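Local atomic coordinates of serine-tRNA ligase (Naegleria fowleri, PDB entry 6BLJ), a protein that probably attaches serine to its cognate tRNA in the cytosol, using ATP to form a seryl-adenylate. Residues 226-231 / 450-455; 230-235 / 444-449; 365-370 / 469-474. All blocks are in the same frame, centred on the assembly; numbering follows the deposited sequence.

Contact 1: 226-231 / 450-455; sequences LALQNY and RTLCCI. With AMP (adenosine monophosphate), chain D.
The guanidinium of Arg450 lies with one face over the bound AMP. Ribose C2' sits 3.5 Å above its plane, offset toward the rim. On the same arginine, NH2 approaches the adenine, 3.7 Å from AMP C4. The group is fixed by a bond from NE to the backbone O of Phe328, a salt bridge from NH1 to Glu406 and a cation-pi contact with Phe328. The chain leaves the helix with CG anti to the backbone N (chi1 -172°) and bends at chi3, which brings the flat end to the nucleotide.

On another side of the same helix, 226-231 and 450-455 meet through aliphatic groups. One branch of Leu228 does most of the work. Its CD1 lies 3.8 Å from Thr451 CG2 and 3.9 Å from Leu452 CD2. Ile455 CD1 is a little farther from Leu228 CD1, at 4.2 Å. Leu228 and Leu452 run past each other in opposite directions. Thr448, one turn before Leu452, also touches Leu228, so this leucine is a knob in the hole formed by Thr448, Thr451, Leu452 and Ile455. Thr451 is split by function: its methyl faces Leu228, while OG1 bonds to Thr446 OG1 and Ala447 O. All four touching residues are buried.

The two helix segments cross at 111°, with axes 11.3 Å apart. Helix 448-458 follows strand 436-447, and this strand-helix unit with its nucleotide-binding arginine is consistent with motif 3 of class II synthetases. Helix 220-238 is long and runs into strand 242-245, as in class II motif 1; it lies at the subunit interface, where Asn230 bonds to Asn230 of the second subunit. Helix 448-458 is packed between helix 191-197, helix 220-238 and the nucleotide site.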
loop_
_atom_site.group_PDB
_atom_site.type_symbol
_atom_site.label_atom_id
_atom_site.label_comp_id
_atom_site.label_asym_id
_atom_site.label_seq_id
_atom_site.Cartn_x
_atom_site.Cartn_y
_atom_site.Cartn_z
ATOM N N LEU A 226 26.162 3.367 19.649
ATOM C CA LEU A 226 27.110 4.267 19.007
ATOM C C LEU A 226 28.482 3.636 18.868
ATOM O O LEU A 226 29.151 3.832 17.850
ATOM C CB LEU A 226 27.238 5.572 19.787
ATOM C CG LEU A 226 26.366 6.745 19.384
ATOM C CD1 LEU A 226 26.840 7.946 20.154
ATOM C CD2 LEU A 226 26.547 6.981 17.894
ATOM N N ALA A 227 28.948 2.933 19.908
ATOM C CA ALA A 227 30.273 2.325 19.838
ATOM C C ALA A 227 30.370 1.374 18.645
ATOM O O ALA A 227 31.379 1.368 17.930
ATOM C CB ALA A 227 30.590 1.606 21.155
ATOM N N LEU A 228 29.316 0.581 18.401
ATOM C CA LEU A 228 29.314 -0.340 17.268
ATOM C C LEU A 228 29.422 0.406 15.948
ATOM O O LEU A 228 30.145 -0.024 15.041
ATOM C CB LEU A 228 28.046 -1.194 17.280
ATOM C CG LEU A 228 28.009 -2.550 17.982
ATOM C CD1 LEU A 228 26.575 -3.090 17.948
ATOM C CD2 LEU A 228 28.970 -3.540 17.320
ATOM N N GLN A 229 28.672 1.503 15.808
ATOM C CA GLN A 229 28.729 2.300 14.591
ATOM C C GLN A 229 30.113 2.905 14.409
ATOM O O GLN A 229 30.677 2.876 13.312
ATOM C CB GLN A 229 27.674 3.405 14.636
ATOM C CG GLN A 229 26.247 2.922 14.526
ATOM C CD GLN A 229 25.279 4.003 14.930
ATOM O OE1 GLN A 229 24.424 3.804 15.794
ATOM N NE2 GLN A 229 25.445 5.180 14.346
ATOM N N ASN A 230 30.655 3.500 15.479
ATOM C CA ASN A 230 31.957 4.157 15.406
ATOM C C ASN A 230 33.061 3.158 15.062
ATOM O O ASN A 230 33.947 3.442 14.240
ATOM C CB ASN A 230 32.236 4.835 16.747
ATOM C CG ASN A 230 33.223 5.983 16.645
ATOM O OD1 ASN A 230 33.093 6.987 17.338
ATOM N ND2 ASN A 230 34.226 5.833 15.787
ATOM N N TYR A 231 33.043 1.996 15.715
ATOM C CA TYR A 231 34.035 0.963 15.450
ATOM C C TYR A 231 33.889 0.418 14.032
ATOM O O TYR A 231 34.883 0.261 13.314
ATOM C CB TYR A 231 33.901 -0.158 16.490
ATOM C CG TYR A 231 34.712 -1.407 16.185
ATOM C CD1 TYR A 231 36.062 -1.313 15.879
ATOM C CD2 TYR A 231 34.128 -2.672 16.207
ATOM C CE1 TYR A 231 36.819 -2.446 15.590
ATOM C CE2 TYR A 231 34.882 -3.823 15.924
ATOM C CZ TYR A 231 36.232 -3.691 15.616
ATOM O OH TYR A 231 36.998 -4.796 15.324
ATOM N N ARG A 450 20.066 -5.606 16.030
ATOM C CA ARG A 450 20.164 -7.065 16.081
ATOM C C ARG A 450 21.544 -7.530 16.565
ATOM O O ARG A 450 21.650 -8.572 17.228
ATOM C CB ARG A 450 19.839 -7.672 14.711
ATOM C CG ARG A 450 19.714 -9.212 14.697
ATOM C CD ARG A 450 19.268 -9.743 13.337
ATOM N NE ARG A 450 17.911 -9.301 13.002
ATOM C CZ ARG A 450 17.224 -9.746 11.957
ATOM N NH1 ARG A 450 17.764 -10.668 11.150
ATOM N NH2 ARG A 450 15.985 -9.305 11.742
ATOM N N THR A 451 22.619 -6.817 16.203
ATOM C CA THR A 451 23.935 -7.159 16.746
ATOM C C THR A 451 23.977 -6.938 18.260
ATOM O O THR A 451 24.577 -7.738 18.987
ATOM C CB THR A 451 25.041 -6.368 16.022
ATOM O OG1 THR A 451 25.074 -6.740 14.637
ATOM C CG2 THR A 451 26.432 -6.624 16.620
ATOM N N LEU A 452 23.305 -5.886 18.761
ATOM C CA LEU A 452 23.200 -5.683 20.213
ATOM C C LEU A 452 22.462 -6.835 20.893
ATOM O O LEU A 452 22.854 -7.267 21.981
ATOM C CB LEU A 452 22.479 -4.369 20.553
ATOM C CG LEU A 452 23.143 -2.994 20.373
ATOM C CD1 LEU A 452 22.144 -1.898 20.766
ATOM C CD2 LEU A 452 24.453 -2.868 21.190
ATOM N N CYS A 453 21.374 -7.325 20.288
ATOM C CA CYS A 453 20.718 -8.529 20.813
ATOM C C CYS A 453 21.696 -9.698 20.930
ATOM O O CYS A 453 21.678 -10.449 21.912
ATOM C CB CYS A 453 19.560 -8.929 19.904
ATOM S SG CYS A 453 18.199 -7.742 19.903
ATOM N N CYS A 454 22.503 -9.911 19.891
ATOM C CA CYS A 454 23.445 -11.024 19.890
ATOM C C CYS A 454 24.544 -10.817 20.924
ATOM O O CYS A 454 24.957 -11.766 21.599
ATOM C CB CYS A 454 24.037 -11.186 18.492
ATOM S SG CYS A 454 24.980 -12.707 18.263
ATOM N N ILE A 455 25.043 -9.586 21.054
ATOM C CA ILE A 455 26.087 -9.315 22.040
ATOM C C ILE A 455 25.575 -9.583 23.448
ATOM O O ILE A 455 26.225 -10.274 24.237
ATOM C CB ILE A 455 26.605 -7.874 21.901
ATOM C CG1 ILE A 455 27.433 -7.722 20.621
ATOM C CG2 ILE A 455 27.415 -7.462 23.154
ATOM C CD1 ILE A 455 27.863 -6.281 20.347
HETATM P P AMP D . 18.737 -7.588 4.317
HETATM O O1P AMP D . 17.285 -8.067 4.368
HETATM O O2P AMP D . 19.044 -6.300 3.661
HETATM O O3P AMP D . 19.597 -8.729 3.795
HETATM O "O5'" AMP D . 19.165 -7.409 5.841
HETATM C "C5'" AMP D . 20.507 -7.113 6.203
HETATM C "C4'" AMP D . 20.692 -7.219 7.702
HETATM O "O4'" AMP D . 19.988 -6.136 8.363
HETATM C "C3'" AMP D . 20.126 -8.471 8.337
HETATM O "O3'" AMP D . 21.006 -9.576 8.238
HETATM C "C2'" AMP D . 19.856 -8.039 9.767
HETATM O "O2'" AMP D . 21.061 -8.049 10.514
HETATM C "C1'" AMP D . 19.420 -6.589 9.570
HETATM N N9 AMP D . 17.947 -6.429 9.494
HETATM C C8 AMP D . 17.155 -6.694 8.406
HETATM N N7 AMP D . 15.877 -6.460 8.606
HETATM C C5 AMP D . 15.825 -6.004 9.914
HETATM C C6 AMP D . 14.757 -5.585 10.732
HETATM N N6 AMP D . 13.481 -5.503 10.319
HETATM N N1 AMP D . 15.042 -5.226 12.001
HETATM C C2 AMP D . 16.317 -5.256 12.409
HETATM N N3 AMP D . 17.409 -5.607 11.723
HETATM C C4 AMP D . 17.096 -5.983 10.477
#

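Contact 2: 230-235 / 444-449. With AMP (adenosine monophosphate), chain D.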
loop_
_atom_site.group_PDB
_atom_site.type_symbol
_atom_site.label_atom_id
_atom_site.label_comp_id
_atom_site.label_asym_id
_atom_site.label_seq_id
_atom_site.Cartn_x
_atom_site.Cartn_y
_atom_site.Cartn_z
ATOM N N ASN A 230 30.655 3.500 15.479
ATOM C CA ASN A 230 31.957 4.157 15.406
ATOM C C ASN A 230 33.061 3.158 15.062
ATOM O O ASN A 230 33.947 3.442 14.240
ATOM C CB ASN A 230 32.236 4.835 16.747
ATOM C CG ASN A 230 33.223 5.983 16.645
ATOM O OD1 ASN A 230 33.093 6.987 17.338
ATOM N ND2 ASN A 230 34.226 5.833 15.787
ATOM N N TYR A 231 33.043 1.996 15.715
ATOM C CA TYR A 231 34.035 0.963 15.450
ATOM C C TYR A 231 33.889 0.418 14.032
ATOM O O TYR A 231 34.883 0.261 13.314
ATOM C CB TYR A 231 33.901 -0.158 16.490
ATOM C CG TYR A 231 34.712 -1.407 16.185
ATOM C CD1 TYR A 231 36.062 -1.313 15.879
ATOM C CD2 TYR A 231 34.128 -2.672 16.207
ATOM C CE1 TYR A 231 36.819 -2.446 15.590
ATOM C CE2 TYR A 231 34.882 -3.823 15.924
ATOM C CZ TYR A 231 36.232 -3.691 15.616
ATOM O OH TYR A 231 36.998 -4.796 15.324
ATOM N N ALA A 232 32.654 0.149 13.606
ATOM C CA ALA A 232 32.429 -0.387 12.266
ATOM C C ALA A 232 32.988 0.540 11.199
ATOM O O ALA A 232 33.651 0.093 10.253
ATOM C CB ALA A 232 30.934 -0.611 12.037
ATOM N N ILE A 233 32.737 1.840 11.336
ATOM C CA ILE A 233 33.233 2.796 10.347
ATOM C C ILE A 233 34.760 2.861 10.377
ATOM O O ILE A 233 35.413 2.891 9.325
ATOM C CB ILE A 233 32.567 4.167 10.583
ATOM C CG1 ILE A 233 31.102 4.081 10.129
ATOM C CG2 ILE A 233 33.289 5.276 9.846
ATOM C CD1 ILE A 233 30.212 5.068 10.775
ATOM N N ASP A 234 35.358 2.881 11.573
ATOM C CA ASP A 234 36.821 2.838 11.658
ATOM C C ASP A 234 37.363 1.563 11.025
ATOM O O ASP A 234 38.325 1.595 10.251
ATOM C CB ASP A 234 37.273 2.933 13.111
ATOM C CG ASP A 234 37.164 4.324 13.657
ATOM O OD1 ASP A 234 36.901 5.245 12.850
ATOM O OD2 ASP A 234 37.372 4.496 14.880
ATOM N N PHE A 235 36.736 0.429 11.351
ATOM C CA PHE A 235 37.132 -0.874 10.824
ATOM C C PHE A 235 37.169 -0.866 9.296
ATOM O O PHE A 235 38.169 -1.255 8.682
ATOM C CB PHE A 235 36.134 -1.903 11.364
ATOM C CG PHE A 235 36.408 -3.335 10.979
ATOM C CD1 PHE A 235 37.266 -4.118 11.729
ATOM C CD2 PHE A 235 35.740 -3.916 9.915
ATOM C CE1 PHE A 235 37.478 -5.445 11.404
ATOM C CE2 PHE A 235 35.958 -5.241 9.582
ATOM C CZ PHE A 235 36.823 -6.003 10.337
ATOM N N THR A 444 26.141 -6.397 4.375
ATOM C CA THR A 444 26.090 -5.891 5.736
ATOM C C THR A 444 27.465 -5.962 6.384
ATOM O O THR A 444 28.188 -6.944 6.222
ATOM C CB THR A 444 25.147 -6.725 6.599
ATOM O OG1 THR A 444 23.994 -7.119 5.846
ATOM C CG2 THR A 444 24.766 -5.943 7.873
ATOM N N LEU A 445 27.832 -4.915 7.119
ATOM C CA LEU A 445 28.820 -5.096 8.171
ATOM C C LEU A 445 28.109 -5.327 9.499
ATOM O O LEU A 445 28.227 -6.408 10.083
ATOM C CB LEU A 445 29.793 -3.910 8.291
ATOM C CG LEU A 445 31.021 -4.271 9.152
ATOM C CD1 LEU A 445 31.941 -5.265 8.410
ATOM C CD2 LEU A 445 31.824 -3.074 9.586
ATOM N N THR A 446 27.338 -4.344 9.970
ATOM C CA THR A 446 26.559 -4.562 11.182
ATOM C C THR A 446 25.282 -3.730 11.160
ATOM O O THR A 446 25.311 -2.517 10.926
ATOM C CB THR A 446 27.402 -4.261 12.443
ATOM O OG1 THR A 446 26.609 -4.449 13.619
ATOM C CG2 THR A 446 27.955 -2.829 12.453
ATOM N N ALA A 447 24.161 -4.404 11.402
ATOM C CA ALA A 447 22.904 -3.764 11.754
ATOM C C ALA A 447 22.815 -3.780 13.278
ATOM O O ALA A 447 22.801 -4.857 13.885
ATOM C CB ALA A 447 21.732 -4.504 11.107
ATOM N N THR A 448 22.802 -2.598 13.902
ATOM C CA THR A 448 23.262 -2.569 15.288
ATOM C C THR A 448 22.226 -3.085 16.286
ATOM O O THR A 448 22.619 -3.700 17.278
ATOM C CB THR A 448 23.751 -1.161 15.669
ATOM O OG1 THR A 448 22.685 -0.209 15.518
ATOM C CG2 THR A 448 24.948 -0.752 14.784
ATOM N N SER A 449 20.916 -2.889 16.060
ATOM C CA SER A 449 19.955 -3.375 17.059
ATOM C C SER A 449 19.983 -4.902 17.166
ATOM O O SER A 449 19.980 -5.452 18.276
ATOM C CB SER A 449 18.542 -2.846 16.762
ATOM O OG SER A 449 17.849 -3.568 15.745
HETATM P P AMP D . 18.737 -7.588 4.317
HETATM O O1P AMP D . 17.285 -8.067 4.368
HETATM O O2P AMP D . 19.044 -6.300 3.661
HETATM O O3P AMP D . 19.597 -8.729 3.795
HETATM O "O5'" AMP D . 19.165 -7.409 5.841
HETATM C "C5'" AMP D . 20.507 -7.113 6.203
HETATM C "C4'" AMP D . 20.692 -7.219 7.702
HETATM O "O4'" AMP D . 19.988 -6.136 8.363
HETATM C "C3'" AMP D . 20.126 -8.471 8.337
HETATM O "O3'" AMP D . 21.006 -9.576 8.238
HETATM C "C2'" AMP D . 19.856 -8.039 9.767
HETATM O "O2'" AMP D . 21.061 -8.049 10.514
HETATM C "C1'" AMP D . 19.420 -6.589 9.570
HETATM N N9 AMP D . 17.947 -6.429 9.494
HETATM C C8 AMP D . 17.155 -6.694 8.406
HETATM N N7 AMP D . 15.877 -6.460 8.606
HETATM C C5 AMP D . 15.825 -6.004 9.914
HETATM C C6 AMP D . 14.757 -5.585 10.732
HETATM N N6 AMP D . 13.481 -5.503 10.319
HETATM N N1 AMP D . 15.042 -5.226 12.001
HETATM C C2 AMP D . 16.317 -5.256 12.409
HETATM N N3 AMP D . 17.409 -5.607 11.723
HETATM C C4 AMP D . 17.096 -5.983 10.477
#
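Ala232 sets its methyl against two residues at the end of strand 436-447. Its CB is 3.6 Å from Leu445 CD2 and 3.7 Å from Thr446 CG2. Phe235, one turn on, meets the same leucine methyl obliquely, with CD2 of the ring 4.0 Å from Leu445 CD2. Leu445 thus rests on both Ala232 and Phe235. A chi1 of -166° swings the branched end of Leu445 opposite its own amide nitrogen and out to the helix.

In a regular strand, neighbouring residues point to opposite faces. Here Leu445 and Thr446 both point to the helix because they form a classic beta bulge opposite Ile336. The residues flanking them face the nucleotide instead. Ala447 CB lies 3.5 Å from AMP C1', and Thr444 OG1 lies 3.5 Å from AMP C5'. The Thr444 hydroxyl is itself held by Ser409 N.

Ala447 is the N-cap of helix 448-458, so the strand passes directly into that helix. Phe363 of helix 348-366 meets the Phe235 ring edge-to-face and touches Leu445 and Thr446. Helices 220-238 and 348-366 therefore both cover the bulge's side of the strand and meet each other through Phe235 and Phe363, with strand 332-342 paired alongside.

Contact 3: 365-370 / 469-474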
loop_
_atom_site.group_PDB
_atom_site.type_symbol
_atom_site.label_atom_id
_atom_site.label_comp_id
_atom_site.label_asym_id
_atom_site.label_seq_id
_atom_site.Cartn_x
_atom_site.Cartn_y
_atom_site.Cartn_z
ATOM N N GLN A 365 34.433 -11.983 14.346
ATOM C CA GLN A 365 35.496 -12.578 15.148
ATOM C C GLN A 365 36.065 -11.558 16.131
ATOM O O GLN A 365 36.329 -11.893 17.288
ATOM C CB GLN A 365 36.611 -13.141 14.265
ATOM C CG GLN A 365 36.219 -14.357 13.445
ATOM C CD GLN A 365 37.235 -14.627 12.350
ATOM O OE1 GLN A 365 38.394 -14.260 12.485
ATOM N NE2 GLN A 365 36.799 -15.246 11.257
ATOM N N SER A 366 36.266 -10.310 15.694
ATOM C CA SER A 366 36.831 -9.325 16.617
ATOM C C SER A 366 35.881 -9.055 17.779
ATOM O O SER A 366 36.326 -8.676 18.865
ATOM C CB SER A 366 37.174 -8.011 15.904
ATOM O OG SER A 366 36.009 -7.225 15.652
ATOM N N LEU A 367 34.574 -9.238 17.574
ATOM C CA LEU A 367 33.590 -9.069 18.637
ATOM C C LEU A 367 33.406 -10.319 19.490
ATOM O O LEU A 367 32.664 -10.267 20.473
ATOM C CB LEU A 367 32.228 -8.662 18.043
ATOM C CG LEU A 367 32.170 -7.240 17.475
ATOM C CD1 LEU A 367 30.925 -7.074 16.651
ATOM C CD2 LEU A 367 32.189 -6.212 18.617
ATOM N N GLY A 368 34.074 -11.422 19.160
ATOM C CA GLY A 368 33.829 -12.673 19.857
ATOM C C GLY A 368 32.436 -13.238 19.647
ATOM O O GLY A 368 31.891 -13.883 20.543
ATOM N N ILE A 369 31.851 -13.036 18.476
ATOM C CA ILE A 369 30.504 -13.515 18.172
ATOM C C ILE A 369 30.630 -14.794 17.349
ATOM O O ILE A 369 31.142 -14.736 16.219
ATOM C CB ILE A 369 29.695 -12.455 17.409
ATOM C CG1 ILE A 369 29.458 -11.208 18.267
ATOM C CG2 ILE A 369 28.367 -13.028 16.951
ATOM C CD1 ILE A 369 28.656 -11.471 19.515
ATOM N N PRO A 370 30.166 -15.947 17.842
ATOM C CA PRO A 370 30.217 -17.162 17.020
ATOM C C PRO A 370 29.198 -17.067 15.901
ATOM O O PRO A 370 28.164 -16.406 16.041
ATOM C CB PRO A 370 29.847 -18.286 18.007
ATOM C CG PRO A 370 29.755 -17.649 19.351
ATOM C CD PRO A 370 29.451 -16.195 19.103
ATOM N N GLU A 469 35.585 -6.766 24.444
ATOM C CA GLU A 469 36.854 -6.069 24.643
ATOM C C GLU A 469 37.053 -4.970 23.603
ATOM O O GLU A 469 37.380 -3.831 23.945
ATOM C CB GLU A 469 38.009 -7.061 24.596
ATOM C CG GLU A 469 39.267 -6.526 25.222
ATOM C CD GLU A 469 40.378 -7.541 25.216
ATOM O OE1 GLU A 469 40.327 -8.487 26.033
ATOM O OE2 GLU A 469 41.290 -7.402 24.372
ATOM N N VAL A 470 36.813 -5.286 22.326
ATOM C CA VAL A 470 37.112 -4.329 21.263
ATOM C C VAL A 470 36.215 -3.095 21.326
ATOM O O VAL A 470 36.577 -2.051 20.774
ATOM C CB VAL A 470 37.022 -5.012 19.883
ATOM C CG1 VAL A 470 35.573 -5.187 19.458
ATOM C CG2 VAL A 470 37.798 -4.227 18.833
ATOM N N LEU A 471 35.047 -3.171 21.976
ATOM C CA LEU A 471 34.168 -2.005 22.082
ATOM C C LEU A 471 34.458 -1.140 23.307
ATOM O O LEU A 471 33.934 -0.021 23.390
ATOM C CB LEU A 471 32.674 -2.419 22.101
ATOM C CG LEU A 471 32.024 -3.038 20.860
ATOM C CD1 LEU A 471 30.525 -3.378 21.063
ATOM C CD2 LEU A 471 32.191 -2.119 19.647
ATOM N N GLN A 472 35.248 -1.630 24.267
ATOM C CA GLN A 472 35.444 -0.879 25.506
ATOM C C GLN A 472 36.030 0.514 25.274
ATOM O O GLN A 472 35.483 1.484 25.828
ATOM C CB GLN A 472 36.278 -1.721 26.480
ATOM C CG GLN A 472 35.549 -3.001 26.915
ATOM C CD GLN A 472 36.359 -3.900 27.850
ATOM O OE1 GLN A 472 37.417 -3.519 28.334
ATOM N NE2 GLN A 472 35.865 -5.113 28.082
ATOM N N PRO A 473 37.081 0.705 24.461
ATOM C CA PRO A 473 37.563 2.080 24.224
ATOM C C PRO A 473 36.537 2.986 23.571
ATOM O O PRO A 473 36.570 4.202 23.787
ATOM C CB PRO A 473 38.789 1.877 23.318
ATOM C CG PRO A 473 39.210 0.477 23.547
ATOM C CD PRO A 473 37.958 -0.295 23.821
ATOM N N TYR A 474 35.619 2.440 22.780
ATOM C CA TYR A 474 34.592 3.245 22.139
ATOM C C TYR A 474 33.465 3.628 23.086
ATOM O O TYR A 474 32.550 4.354 22.681
ATOM C CB TYR A 474 34.022 2.491 20.936
ATOM C CG TYR A 474 34.990 2.337 19.781
ATOM C CD1 TYR A 474 35.091 3.317 18.811
ATOM C CD2 TYR A 474 35.797 1.209 19.664
ATOM C CE1 TYR A 474 35.972 3.183 17.748
ATOM C CE2 TYR A 474 36.676 1.066 18.600
ATOM C CZ TYR A 474 36.751 2.060 17.643
ATOM O OH TYR A 474 37.616 1.952 16.578
HETATM O O HOH W 1 35.843 -7.863 21.471
#
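Val470 meets both Ser366 and Leu367 through a single methyl. Its CG1 is 3.6 Å from Leu367 CD2, and the two side chains cross at about a right angle. The same Val470 CG1 lies 3.6 Å from the backbone O of Ser366. A chi1 of 77° places CG1 between the valine's backbone N and carbonyl carbon, which turns this one methyl to both partners. Leu367 CD2 also touches Leu471, 3.9 Å from its CG, at an oblique angle. One leucine methyl therefore packs against two consecutive residues of 469-474.

A water joins the two backbones beside this patch. It donates to Ser366 O at 2.8 Å and accepts from Val470 N at 2.9 Å. The bridge ties the last turn of helix 348-366 to the 3-10 turn at 469-471, in the loop between strands 464-466 and 480-482.

Farther out, the helix end is shaped by a Schellman motif. Gly368 takes a positive phi of 65° there, and its N bonds back to Gln365 O at 3.0 Å. This turns the chain away after Leu367. Ser366 OG is held by Phe363 O and by Tyr231 OH. The Tyr231 ring also packs on Val470, so helix 220-238 supports both segments. Leu471 is backed by Ile455 of helix 448-458 and by Met224.

Ser366 O lies in the last turn, where the helix dipole probably makes the potential more negative and favours a donating water. The side-chain packing is apolar, with Val470 CG1 also resting against the Ser366 carbonyl, and the polar link between the backbones runs through water.

Overall arrangement
Contacts 1 and 2 lie 7 Å apart, centre to centre. They use successive turns of helix 220-238 and share Asn230 and Tyr231. Both reach AMP from the strand-helix unit 436-458: contact 2 by the end of the strand, contact 1 by the start of the helix. Contact 3 is 9 Å from contact 1 and 11 Å from contact 2, again between centres. It is more remote from the nucleotide, with the Leu367 side chain about 12 Å from AMP. Asp234 OD2, 3.1 Å from Tyr474 OH, links contact 2 to contact 3. Cys454 SG packs 3.6 Å from Ile369 CG2, linking contact 1 to contact 3. Contacts 1 and 2 also touch the second subunit.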